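Side-chain contacts in aminoglycoside phosphotransferase (Alicyclobacillus acidocaldarius subsp. acidocaldarius, PDB 4PDY), which probably transfers a phosphoryl group to a small-molecule acceptor, as related aminoglycoside phosphotransferases of the protein-kinase-like superfamily do, though its own substrate is not established: residues R189-R194 with Q326-Q331; D179-L184 with W306-A311; V28-L33 with P96-G101; W47-S50 with R54-A57. All coordinates share one frame; numbering follows the deposited sequence.

How the contacts relate
The four contacts form two pairs, their centres about 44 to 49 Å apart from one pair to the other. Contacts 1 and 2 lie in the helical part, their centres about 11 Å apart: helices 180-187 and 189-203 follow each other, as do 303-315 and 319-347, and Leu184 of contact 2 packs against Gln326 and Ala329 of contact 1. Contacts 3 and 4, with centres about 13 Å apart, both reach the six-stranded antiparallel sheet; contact 4 is nested in the loop that contact 3 closes, and Tyr31 and Val28 touch Trp47. Contact 4 includes Ala56 of the pocket holding a bound histidine, whereas the Tyr31 side chain of contact 3 stays about 14 Å from that ligand.

Contact 1: R189-R194 with Q326-Q331; sequences RDELHR and QQYAVQ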
loop_
_atom_site.group_PDB
_atom_site.type_symbol
_atom_site.label_atom_id
_atom_site.label_comp_id
_atom_site.label_asym_id
_atom_site.label_seq_id
_atom_site.Cartn_x
_atom_site.Cartn_y
_atom_site.Cartn_z
ATOM N N ARG A 189 27.281 2.925 -0.615
ATOM C CA ARG A 189 27.048 3.497 -1.941
ATOM C C ARG A 189 27.146 2.475 -3.062
ATOM O O ARG A 189 26.351 2.500 -3.986
ATOM C CB ARG A 189 28.062 4.592 -2.243
ATOM C CG ARG A 189 27.776 5.910 -1.563
ATOM C CD ARG A 189 28.940 6.866 -1.804
ATOM N NE ARG A 189 30.037 6.583 -0.876
ATOM C CZ ARG A 189 31.223 7.183 -0.891
ATOM N NH1 ARG A 189 31.520 8.100 -1.821
ATOM N NH2 ARG A 189 32.124 6.844 0.031
ATOM N N ASP A 190 28.132 1.590 -3.000
ATOM C CA ASP A 190 28.346 0.682 -4.114
ATOM C C ASP A 190 27.194 -0.321 -4.216
ATOM O O ASP A 190 26.711 -0.581 -5.333
ATOM C CB ASP A 190 29.722 0.016 -4.042
ATOM C CG ASP A 190 30.871 1.001 -4.336
ATOM O OD1 ASP A 190 30.957 1.546 -5.474
ATOM O OD2 ASP A 190 31.697 1.227 -3.427
ATOM N N GLU A 191 26.679 -0.811 -3.075
ATOM C CA GLU A 191 25.524 -1.714 -3.124
ATOM C C GLU A 191 24.262 -0.989 -3.579
ATOM O O GLU A 191 23.445 -1.534 -4.316
ATOM C CB GLU A 191 25.253 -2.402 -1.780
ATOM C CG GLU A 191 23.951 -3.224 -1.761
ATOM C CD GLU A 191 23.616 -3.855 -0.410
ATOM O OE1 GLU A 191 22.648 -3.372 0.283
ATOM O OE2 GLU A 191 24.326 -4.831 -0.051
ATOM N N LEU A 192 24.056 0.215 -3.075
ATOM C CA LEU A 192 22.881 0.977 -3.464
ATOM C C LEU A 192 22.896 1.255 -4.973
ATOM O O LEU A 192 21.886 1.115 -5.649
ATOM C CB LEU A 192 22.835 2.289 -2.679
ATOM C CG LEU A 192 22.576 2.199 -1.173
ATOM C CD1 LEU A 192 22.706 3.603 -0.604
ATOM C CD2 LEU A 192 21.196 1.649 -0.897
ATOM N N HIS A 193 24.062 1.643 -5.477
ATOM C CA HIS A 193 24.242 1.910 -6.913
ATOM C C HIS A 193 23.939 0.651 -7.738
ATOM O O HIS A 193 23.185 0.704 -8.720
ATOM C CB HIS A 193 25.663 2.434 -7.164
ATOM C CG HIS A 193 25.956 2.807 -8.587
ATOM N ND1 HIS A 193 27.231 3.074 -9.026
ATOM C CD2 HIS A 193 25.148 2.972 -9.659
ATOM C CE1 HIS A 193 27.200 3.383 -10.310
ATOM N NE2 HIS A 193 25.947 3.325 -10.721
ATOM N N ARG A 194 24.483 -0.478 -7.313
ATOM C CA ARG A 194 24.270 -1.744 -8.020
ATOM C C ARG A 194 22.788 -2.094 -8.073
ATOM O O ARG A 194 22.245 -2.437 -9.117
ATOM C CB ARG A 194 25.046 -2.888 -7.365
ATOM C CG ARG A 194 25.093 -4.132 -8.233
ATOM C CD ARG A 194 25.615 -5.396 -7.552
ATOM N NE ARG A 194 26.562 -5.153 -6.465
ATOM C CZ ARG A 194 26.363 -5.425 -5.170
ATOM N NH1 ARG A 194 25.246 -5.981 -4.731
ATOM N NH2 ARG A 194 27.321 -5.148 -4.298
ATOM N N GLN A 326 20.111 1.934 9.823
ATOM C CA GLN A 326 20.844 0.894 10.539
ATOM C C GLN A 326 20.180 -0.471 10.346
ATOM O O GLN A 326 20.859 -1.476 10.081
ATOM C CB GLN A 326 20.957 1.192 12.037
ATOM C CG GLN A 326 21.948 2.297 12.365
ATOM C CD GLN A 326 21.860 2.801 13.790
ATOM O OE1 GLN A 326 20.817 2.699 14.440
ATOM N NE2 GLN A 326 22.950 3.319 14.286
ATOM N N GLN A 327 18.856 -0.513 10.470
ATOM C CA GLN A 327 18.143 -1.760 10.258
ATOM C C GLN A 327 18.283 -2.253 8.823
ATOM O O GLN A 327 18.414 -3.454 8.602
ATOM C CB GLN A 327 16.659 -1.643 10.620
ATOM C CG GLN A 327 15.853 -2.887 10.237
ATOM C CD GLN A 327 14.566 -3.061 11.014
ATOM O OE1 GLN A 327 14.526 -2.860 12.232
ATOM N NE2 GLN A 327 13.503 -3.473 10.315
ATOM N N TYR A 328 18.265 -1.339 7.852
ATOM C CA TYR A 328 18.457 -1.748 6.463
ATOM C C TYR A 328 19.845 -2.382 6.294
ATOM O O TYR A 328 19.998 -3.412 5.645
ATOM C CB TYR A 328 18.320 -0.547 5.535
ATOM C CG TYR A 328 18.368 -0.921 4.056
ATOM C CD1 TYR A 328 17.211 -1.288 3.382
ATOM C CD2 TYR A 328 19.558 -0.935 3.362
ATOM C CE1 TYR A 328 17.241 -1.644 2.050
ATOM C CE2 TYR A 328 19.585 -1.270 2.025
ATOM C CZ TYR A 328 18.423 -1.624 1.382
ATOM O OH TYR A 328 18.424 -1.966 0.048
ATOM N N ALA A 329 20.859 -1.772 6.891
ATOM C CA ALA A 329 22.217 -2.289 6.807
ATOM C C ALA A 329 22.323 -3.683 7.433
ATOM O O ALA A 329 22.956 -4.578 6.882
ATOM C CB ALA A 329 23.187 -1.336 7.470
ATOM N N VAL A 330 21.697 -3.852 8.595
ATOM C CA VAL A 330 21.673 -5.157 9.280
ATOM C C VAL A 330 21.098 -6.253 8.387
ATOM O O VAL A 330 21.621 -7.369 8.333
ATOM C CB VAL A 330 20.887 -5.087 10.610
ATOM C CG1 VAL A 330 20.565 -6.472 11.144
ATOM C CG2 VAL A 330 21.686 -4.293 11.630
ATOM N N GLN A 331 20.032 -5.917 7.681
ATOM C CA GLN A 331 19.326 -6.874 6.826
ATOM C C GLN A 331 19.825 -6.973 5.392
ATOM O O GLN A 331 19.302 -7.777 4.611
ATOM C CB GLN A 331 17.850 -6.512 6.804
ATOM C CG GLN A 331 17.259 -6.538 8.195
ATOM C CD GLN A 331 15.762 -6.487 8.204
ATOM O OE1 GLN A 331 15.098 -6.082 7.232
ATOM N NE2 GLN A 331 15.205 -6.914 9.312
HETATM O O HOH W 1 20.676 -1.805 -1.194
#
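Glu191 and Tyr328 face each other from opposite directions, joined by polar contacts in which water 1 is the go-between. The water donates to Glu191 OE1 at 2.9 Å and accepts from Tyr328 OH at 2.6 Å, lying in the plane of the phenol ring at its edge. The same OE1 comes within 4.1 Å of Tyr328 CE2, with carboxylate and ring planes 67° apart. Glutamate suits this place because its chain, extended beyond CG with that atom opposite the backbone N (chi1 173°), carries the carboxylate toward the other helix.

The two helices, 189-203 and 319-347, stand well apart in the helical part of a kinase-like fold; even the nearest CA atoms, those of Glu191 and Ala329, are 10.5 Å apart. At that spacing the contact is made by side chains alone, and tyrosine brings both a broad apolar ring and a hydroxyl for the water.

The apolar part rests on one leucine methyl. Leu192 CD2 approaches Tyr328 CE2 obliquely at 4.4 Å, a loose van der Waals contact between two buried side chains. Pro302 and Pro305 touch both Leu192 and Tyr328, adding to the apolar surroundings, while Trp169 of helix 154-173 also packs on Leu192.

Contact 2: D179-L184 with W306-A311; sequences DAFDQL and WRIAHA
Phe181 reaches from the first turn of helix 180-187 to Ile308 and Ala309 on helix 303-315, a helix-to-helix contact of the kinase-like fold, and the turn it leaves from is closed by a capping box. The tight part is small and wholly apolar. Ile308 CG2 meets the ring at its edge, close to the ring plane, 3.6 Å from Phe181 CE2. The ring gets there because CG stands opposite the backbone N (chi1 -173°), which carries the phenyl group across to the other helix. Farther along the rim, Phe181 CZ lies 4.0 Å from Ala309 CA, an approach that the short alanine side chain permits. A flat aromatic and a branched aliphatic suit this buried place, where Leu325 of helix 319-347 also touches Phe181 and Met168 of helix 154-173 covers Ala309.

Beyond these three residues the two segments make no contact, and Ala180 and Gln183 are exposed, on the solvent side of helix 180-187. The capping box is a third, polar element, tied to helix 303-315 by a salt bridge from Asp179 to Arg312 and a hydrogen bond between Asp182 and Tyr313. Asp179, at the N-cap, and Asp182 exchange bonds, each side chain accepting from the other's backbone N-H; aspartate suits both positions because its short carboxylate can fold back on N-H groups at the helix start. Lys175 also pairs with Asp182. Asp182 N points at Asp179 OD1 nearly along its C-O axis, at 2.9 Å, with an N-H...O angle of 170°.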
loop_
_atom_site.group_PDB
_atom_site.type_symbol
_atom_site.label_atom_id
_atom_site.label_comp_id
_atom_site.label_asym_id
_atom_site.label_seq_id
_atom_site.Cartn_x
_atom_site.Cartn_y
_atom_site.Cartn_z
ATOM N N ASP A 179 28.007 12.960 10.157
ATOM C CA ASP A 179 27.391 12.310 11.301
ATOM C C ASP A 179 27.261 10.822 11.022
ATOM O O ASP A 179 27.717 10.306 9.969
ATOM C CB ASP A 179 26.079 13.006 11.686
ATOM C CG ASP A 179 24.962 12.868 10.650
ATOM O OD1 ASP A 179 24.934 11.881 9.876
ATOM O OD2 ASP A 179 24.056 13.751 10.649
ATOM N N ALA A 180 26.710 10.087 11.971
ATOM C CA ALA A 180 26.648 8.635 11.846
ATOM C C ALA A 180 25.830 8.216 10.632
ATOM O O ALA A 180 26.189 7.268 9.938
ATOM C CB ALA A 180 26.068 8.026 13.112
ATOM N N PHE A 181 24.731 8.908 10.379
ATOM C CA PHE A 181 23.901 8.640 9.199
ATOM C C PHE A 181 24.696 8.843 7.900
ATOM O O PHE A 181 24.709 7.972 7.028
ATOM C CB PHE A 181 22.655 9.530 9.183
ATOM C CG PHE A 181 21.680 9.187 8.090
ATOM C CD1 PHE A 181 21.924 9.618 6.800
ATOM C CD2 PHE A 181 20.548 8.428 8.318
ATOM C CE1 PHE A 181 21.057 9.312 5.773
ATOM C CE2 PHE A 181 19.679 8.117 7.293
ATOM C CZ PHE A 181 19.942 8.549 5.995
ATOM N N ASP A 182 25.354 9.985 7.777
ATOM C CA ASP A 182 26.137 10.316 6.588
ATOM C C ASP A 182 27.134 9.219 6.327
ATOM O O ASP A 182 27.265 8.749 5.196
ATOM C CB ASP A 182 26.899 11.616 6.816
ATOM C CG ASP A 182 25.997 12.835 7.034
ATOM O OD1 ASP A 182 24.885 12.909 6.457
ATOM O OD2 ASP A 182 26.445 13.734 7.800
ATOM N N GLN A 183 27.882 8.839 7.355
ATOM C CA GLN A 183 28.929 7.836 7.178
ATOM C C GLN A 183 28.340 6.482 6.787
ATOM O O GLN A 183 28.859 5.778 5.925
ATOM C CB GLN A 183 29.772 7.692 8.445
ATOM C CG GLN A 183 30.545 8.950 8.791
ATOM C CD GLN A 183 31.329 8.793 10.065
ATOM O OE1 GLN A 183 32.211 7.947 10.146
ATOM N NE2 GLN A 183 31.008 9.594 11.073
ATOM N N LEU A 184 27.258 6.071 7.434
ATOM C CA LEU A 184 26.626 4.806 7.114
ATOM C C LEU A 184 26.102 4.804 5.663
ATOM O O LEU A 184 26.303 3.844 4.937
ATOM C CB LEU A 184 25.512 4.504 8.118
ATOM C CG LEU A 184 24.685 3.252 7.843
ATOM C CD1 LEU A 184 25.539 1.990 7.815
ATOM C CD2 LEU A 184 23.596 3.120 8.890
ATOM N N TRP A 306 16.494 5.304 -0.195
ATOM C CA TRP A 306 16.091 6.505 -0.910
ATOM C C TRP A 306 15.140 7.328 -0.043
ATOM O O TRP A 306 15.321 8.510 0.141
ATOM C CB TRP A 306 15.460 6.196 -2.298
ATOM C CG TRP A 306 14.792 7.407 -2.758
ATOM C CD1 TRP A 306 15.387 8.564 -3.216
ATOM C CD2 TRP A 306 13.406 7.714 -2.593
ATOM N NE1 TRP A 306 14.443 9.535 -3.390
ATOM C CE2 TRP A 306 13.224 9.053 -2.984
ATOM C CE3 TRP A 306 12.304 6.984 -2.140
ATOM C CZ2 TRP A 306 11.984 9.654 -2.986
ATOM C CZ3 TRP A 306 11.082 7.594 -2.134
ATOM C CH2 TRP A 306 10.931 8.908 -2.557
ATOM N N ARG A 307 14.108 6.665 0.453
ATOM C CA ARG A 307 13.035 7.393 1.166
ATOM C C ARG A 307 13.544 8.083 2.448
ATOM O O ARG A 307 13.233 9.245 2.716
ATOM C CB ARG A 307 11.865 6.456 1.469
ATOM C CG ARG A 307 10.665 7.178 2.081
ATOM C CD ARG A 307 9.537 6.273 2.581
ATOM N NE ARG A 307 9.988 5.017 3.180
ATOM C CZ ARG A 307 10.095 4.753 4.486
ATOM N NH1 ARG A 307 9.801 5.665 5.408
ATOM N NH2 ARG A 307 10.520 3.557 4.874
ATOM N N ILE A 308 14.331 7.342 3.214
ATOM C CA ILE A 308 14.894 7.829 4.460
ATOM C C ILE A 308 15.893 8.973 4.198
ATOM O O ILE A 308 15.853 10.021 4.833
ATOM C CB ILE A 308 15.610 6.683 5.218
ATOM C CG1 ILE A 308 14.650 5.538 5.526
ATOM C CG2 ILE A 308 16.301 7.198 6.468
ATOM C CD1 ILE A 308 15.415 4.259 5.727
ATOM N N ALA A 309 16.795 8.778 3.219
ATOM C CA ALA A 309 17.732 9.859 2.895
ATOM C C ALA A 309 16.999 11.096 2.338
ATOM O O ALA A 309 17.361 12.235 2.649
ATOM C CB ALA A 309 18.787 9.373 1.910
ATOM N N HIS A 310 15.981 10.871 1.520
ATOM C CA HIS A 310 15.202 11.966 0.982
ATOM C C HIS A 310 14.617 12.818 2.094
ATOM O O HIS A 310 14.728 14.039 2.087
ATOM C CB HIS A 310 14.109 11.481 0.038
ATOM C CG HIS A 310 13.344 12.588 -0.603
ATOM N ND1 HIS A 310 13.667 13.105 -1.836
ATOM C CD2 HIS A 310 12.286 13.310 -0.162
ATOM C CE1 HIS A 310 12.837 14.087 -2.126
ATOM N NE2 HIS A 310 11.994 14.242 -1.124
ATOM N N ALA A 311 14.006 12.156 3.074
ATOM C CA ALA A 311 13.460 12.868 4.237
ATOM C C ALA A 311 14.555 13.647 4.956
ATOM O O ALA A 311 14.396 14.828 5.281
ATOM C CB ALA A 311 12.776 11.898 5.183
#

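Contact 3: V28-L33 with P96-G101; sequences VSKYDL and PYVRHG
Val98 and Tyr31 bury the most surface here, with Lys30 adding a smaller share at the margin. Val98, on the short strand 98-100, turns its side chain toward the loop that leads from helix 25-28 into strand 35-41. One methyl does the work: CG2, set opposite the carbonyl carbon of its own residue, lies 3.7 Å from Tyr31 CE1 and meets the ring obliquely. The two side chains slide past each other in opposite directions, and the same Val98 CG2 is 3.8 Å from Tyr31 OH. A beta-branched valine suits a strand, and its compact branch packs beside the phenol.

Tyr31 closes a type I turn begun at Val28, whose O accepts from Tyr31 N. The ring also touches Thr91 and Val107, which sets it against the antiparallel sheet of what is, in the kinase-like fold, the smaller lobe. At its far end Tyr31 OH donates to water 2 at 2.8 Å, and that water, in the ring plane, donates in turn to Pro96 O, also at 2.8 Å.

Lys30 contributes its aliphatic root: its CB lies 3.9 Å from Val98 CG2, the two side chains crossing at about a right angle. Bends at chi2 and chi4 then curl the chain so that NZ can bond to Ala26 O. The contact therefore divides its labour: methyl, ring and methylenes pack loop against strand, while one ordered water passes a link from the tyrosine hydroxyl to the carbonyl of Pro96.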
loop_
_atom_site.group_PDB
_atom_site.type_symbol
_atom_site.label_atom_id
_atom_site.label_comp_id
_atom_site.label_asym_id
_atom_site.label_seq_id
_atom_site.Cartn_x
_atom_site.Cartn_y
_atom_site.Cartn_z
ATOM N N VAL A 28 -23.905 12.971 11.205
ATOM C CA VAL A 28 -24.393 11.716 11.747
ATOM C C VAL A 28 -25.900 11.597 11.512
ATOM O O VAL A 28 -26.420 10.532 11.147
ATOM C CB VAL A 28 -24.138 11.653 13.273
ATOM C CG1 VAL A 28 -24.562 10.317 13.854
ATOM C CG2 VAL A 28 -22.699 11.950 13.638
ATOM N N SER A 29 -26.608 12.713 11.728
ATOM C CA SER A 29 -28.049 12.736 11.600
ATOM C C SER A 29 -28.629 12.597 10.191
ATOM O O SER A 29 -29.826 12.452 10.019
ATOM C CB SER A 29 -28.579 14.014 12.271
ATOM O OG SER A 29 -28.459 13.893 13.677
ATOM N N LYS A 30 -27.761 12.607 9.171
ATOM C CA LYS A 30 -28.217 12.304 7.809
ATOM C C LYS A 30 -28.454 10.813 7.598
ATOM O O LYS A 30 -29.177 10.432 6.686
ATOM C CB LYS A 30 -27.199 12.796 6.766
ATOM C CG LYS A 30 -26.957 14.295 6.788
ATOM C CD LYS A 30 -28.242 15.073 6.596
ATOM C CE LYS A 30 -28.049 16.583 6.665
ATOM N NZ LYS A 30 -27.673 17.001 8.051
ATOM N N TYR A 31 -27.876 9.979 8.464
ATOM C CA TYR A 31 -28.048 8.538 8.380
ATOM C C TYR A 31 -29.246 8.120 9.237
ATOM O O TYR A 31 -29.803 8.933 9.997
ATOM C CB TYR A 31 -26.763 7.832 8.823
ATOM C CG TYR A 31 -25.615 8.100 7.877
ATOM C CD1 TYR A 31 -24.835 9.232 7.994
ATOM C CD2 TYR A 31 -25.329 7.221 6.845
ATOM C CE1 TYR A 31 -23.797 9.492 7.084
ATOM C CE2 TYR A 31 -24.319 7.476 5.928
ATOM C CZ TYR A 31 -23.538 8.593 6.078
ATOM O OH TYR A 31 -22.516 8.890 5.191
ATOM N N ASP A 32 -29.638 6.860 9.106
ATOM C CA ASP A 32 -30.692 6.277 9.944
ATOM C C ASP A 32 -30.181 5.205 10.921
ATOM O O ASP A 32 -30.780 4.139 11.089
ATOM C CB ASP A 32 -31.810 5.700 9.076
ATOM C CG ASP A 32 -32.599 6.769 8.349
ATOM O OD1 ASP A 32 -32.859 7.850 8.943
ATOM O OD2 ASP A 32 -33.002 6.505 7.187
ATOM N N LEU A 33 -29.098 5.495 11.606
ATOM C CA LEU A 33 -28.396 4.486 12.384
ATOM C C LEU A 33 -28.613 4.559 13.902
ATOM O O LEU A 33 -28.070 3.738 14.654
ATOM C CB LEU A 33 -26.911 4.568 12.085
ATOM C CG LEU A 33 -26.554 4.286 10.627
ATOM C CD1 LEU A 33 -25.067 4.535 10.439
ATOM C CD2 LEU A 33 -26.934 2.874 10.210
ATOM N N PRO A 96 -24.344 7.953 -1.033
ATOM C CA PRO A 96 -23.236 7.166 -0.466
ATOM C C PRO A 96 -22.243 7.958 0.406
ATOM O O PRO A 96 -21.319 7.383 0.953
ATOM C CB PRO A 96 -22.541 6.616 -1.719
ATOM C CG PRO A 96 -22.811 7.660 -2.734
ATOM C CD PRO A 96 -24.166 8.209 -2.474
ATOM N N TYR A 97 -22.444 9.271 0.523
ATOM C CA TYR A 97 -21.586 10.136 1.325
ATOM C C TYR A 97 -22.421 11.303 1.806
ATOM O O TYR A 97 -23.526 11.509 1.308
ATOM C CB TYR A 97 -20.393 10.648 0.469
ATOM C CG TYR A 97 -20.854 11.469 -0.720
ATOM C CD1 TYR A 97 -21.231 12.790 -0.592
ATOM C CD2 TYR A 97 -21.017 10.876 -1.942
ATOM C CE1 TYR A 97 -21.715 13.509 -1.656
ATOM C CE2 TYR A 97 -21.489 11.587 -3.037
ATOM C CZ TYR A 97 -21.854 12.898 -2.881
ATOM O OH TYR A 97 -22.335 13.612 -3.938
ATOM N N VAL A 98 -21.828 12.075 2.713
ATOM C CA VAL A 98 -22.324 13.388 3.098
ATOM C C VAL A 98 -21.188 14.374 2.812
ATOM O O VAL A 98 -20.068 14.154 3.242
ATOM C CB VAL A 98 -22.714 13.473 4.598
ATOM C CG1 VAL A 98 -23.149 14.872 4.986
ATOM C CG2 VAL A 98 -23.817 12.494 4.909
ATOM N N ARG A 99 -21.521 15.467 2.152
ATOM C CA ARG A 99 -20.558 16.527 1.893
ATOM C C ARG A 99 -20.900 17.665 2.856
ATOM O O ARG A 99 -22.019 18.173 2.828
ATOM C CB ARG A 99 -20.672 16.990 0.441
ATOM C CG ARG A 99 -19.713 18.067 0.029
ATOM C CD ARG A 99 -18.323 17.497 -0.160
ATOM N NE ARG A 99 -17.438 18.559 -0.543
ATOM C CZ ARG A 99 -16.126 18.481 -0.559
ATOM N NH1 ARG A 99 -15.514 17.349 -0.234
ATOM N NH2 ARG A 99 -15.429 19.544 -0.939
ATOM N N HIS A 100 -19.945 18.066 3.679
ATOM C CA HIS A 100 -20.193 19.138 4.656
ATOM C C HIS A 100 -18.869 19.772 5.077
ATOM O O HIS A 100 -17.897 19.065 5.373
ATOM C CB HIS A 100 -20.914 18.566 5.878
ATOM C CG HIS A 100 -21.356 19.591 6.873
ATOM N ND1 HIS A 100 -22.311 20.540 6.589
ATOM C CD2 HIS A 100 -21.017 19.770 8.172
ATOM C CE1 HIS A 100 -22.525 21.276 7.664
ATOM N NE2 HIS A 100 -21.748 20.833 8.636
ATOM N N GLY A 101 -18.838 21.096 5.097
ATOM C CA GLY A 101 -17.678 21.811 5.595
ATOM C C GLY A 101 -16.385 21.460 4.860
ATOM O O GLY A 101 -15.330 21.390 5.475
HETATM O O HOH W 2 -21.780 6.731 3.626
#

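Contact 4: W47-S50 with R54-A57; sequences WTDS and RYAA
Trp47 lays one face of its indole over the methyl of Ala57, a CH-pi contact in which CB stands 3.8 Å from the centroid of the five-membered ring, 28° off its normal. The approach is close, Ala57 CB to Trp47 CE2 being 3.4 Å, and alanine suits the place because its lone methyl lets the indole face come this near. CG lies beside the backbone N (chi1 -66°), which places the indole over Ala57, and its NE1 bonds to Glu45.

Trp47 and Tyr55 form an antiparallel hydrogen-bonded pair: Trp47 N reaches Tyr55 O at 2.9 Å, almost straight at 175°, and Tyr55 N returns a bond to Trp47 O at 2.8 Å. On the other face of the sheet Thr48 and Arg54, a non-hydrogen-bonded pair, lie side by side; in the conformer described, water 3 can bridge Thr48 OG1 and Arg54 NH2. Water 4 donates to Asp49 OD2 and accepts from Tyr55 OH, while Asp49 OD1 accepts from Lys51 N.

Ala56, beside Thr108 and Trp110, touches the bound histidine. Strands 44-49 and 54-60 make a beta hairpin, flanked by strand 35-41 next to the first and 103-109 next to the second.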
loop_
_atom_site.group_PDB
_atom_site.type_symbol
_atom_site.label_atom_id
_atom_site.label_comp_id
_atom_site.label_asym_id
_atom_site.label_seq_id
_atom_site.Cartn_x
_atom_site.Cartn_y
_atom_site.Cartn_z
ATOM N N TRP A 47 -18.940 4.774 15.387
ATOM C CA TRP A 47 -20.306 5.098 15.777
ATOM C C TRP A 47 -20.992 3.829 16.293
ATOM O O TRP A 47 -20.921 2.797 15.641
ATOM C CB TRP A 47 -21.101 5.579 14.570
ATOM C CG TRP A 47 -20.676 6.863 13.978
ATOM C CD1 TRP A 47 -19.680 7.700 14.405
ATOM C CD2 TRP A 47 -21.249 7.481 12.818
ATOM N NE1 TRP A 47 -19.608 8.813 13.585
ATOM C CE2 TRP A 47 -20.574 8.698 12.615
ATOM C CE3 TRP A 47 -22.296 7.141 11.964
ATOM C CZ2 TRP A 47 -20.887 9.548 11.559
ATOM C CZ3 TRP A 47 -22.604 7.986 10.918
ATOM C CH2 TRP A 47 -21.912 9.183 10.741
ATOM N N THR A 48 -21.665 3.914 17.443
ATOM C CA THR A 48 -22.260 2.757 18.064
ATOM C C THR A 48 -23.734 3.028 18.369
ATOM O O THR A 48 -24.058 4.111 18.870
ATOM C CB THR A 48 -21.481 2.424 19.347
ATOM O OG1 THR A 48 -20.083 2.279 19.036
ATOM C CG2 THR A 48 -21.953 1.158 19.936
ATOM N N ASP A 49 -24.606 2.075 18.045
ATOM C CA ASP A 49 -26.044 2.182 18.341
ATOM C C ASP A 49 -26.348 1.587 19.721
ATOM O O ASP A 49 -25.433 1.180 20.433
ATOM C CB ASP A 49 -26.914 1.605 17.199
ATOM C CG ASP A 49 -26.893 0.085 17.102
ATOM O OD1 ASP A 49 -26.403 -0.597 18.030
ATOM O OD2 ASP A 49 -27.418 -0.433 16.080
ATOM N N SER A 50 -27.621 1.542 20.079
ATOM C CA SER A 50 -28.004 1.079 21.415
ATOM C C SER A 50 -27.760 -0.404 21.673
ATOM O O SER A 50 -27.774 -0.859 22.832
ATOM C CB SER A 50 -29.473 1.389 21.691
ATOM O OG SER A 50 -30.318 0.590 20.895
ATOM N N ARG A 54 -21.541 -1.444 15.581
ATOM C CA ARG A 54 -20.545 -0.431 15.250
ATOM C C ARG A 54 -20.542 -0.100 13.747
ATOM O O ARG A 54 -20.818 -0.963 12.916
ATOM C CB ARG A 54 -19.149 -0.921 15.657
ATOM C CG ARG A 54 -18.928 -1.112 17.158
ATOM C CD ARG A 54 -17.468 -1.350 17.542
ATOM N NE ARG A 54 -17.163 -0.706 18.825
ATOM C CZ ARG A 54 -15.960 -0.299 19.234
ATOM N NH1 ARG A 54 -14.870 -0.479 18.481
ATOM N NH2 ARG A 54 -15.853 0.305 20.412
ATOM N N TYR A 55 -20.224 1.153 13.449
ATOM C CA TYR A 55 -19.997 1.644 12.097
ATOM C C TYR A 55 -18.715 2.458 12.122
ATOM O O TYR A 55 -18.406 3.098 13.120
ATOM C CB TYR A 55 -21.162 2.505 11.634
ATOM C CG TYR A 55 -22.468 1.795 11.706
ATOM C CD1 TYR A 55 -23.211 1.783 12.896
ATOM C CD2 TYR A 55 -22.961 1.126 10.616
ATOM C CE1 TYR A 55 -24.390 1.105 12.967
ATOM C CE2 TYR A 55 -24.152 0.445 10.679
ATOM C CZ TYR A 55 -24.868 0.440 11.865
ATOM O OH TYR A 55 -26.061 -0.212 11.913
ATOM N N ALA A 56 -17.983 2.417 10.997
ATOM C CA ALA A 56 -16.781 3.214 10.806
ATOM C C ALA A 56 -17.124 4.416 9.927
ATOM O O ALA A 56 -17.552 4.225 8.780
ATOM C CB ALA A 56 -15.723 2.372 10.107
ATOM N N ALA A 57 -16.924 5.621 10.433
ATOM C CA ALA A 57 -17.186 6.841 9.682
ATOM C C ALA A 57 -15.848 7.497 9.348
ATOM O O ALA A 57 -14.994 7.670 10.203
ATOM C CB ALA A 57 -18.055 7.761 10.506
HETATM O O HOH W 3 -18.572 0.784 20.704
HETATM O O HOH W 4 -27.859 1.126 13.892
#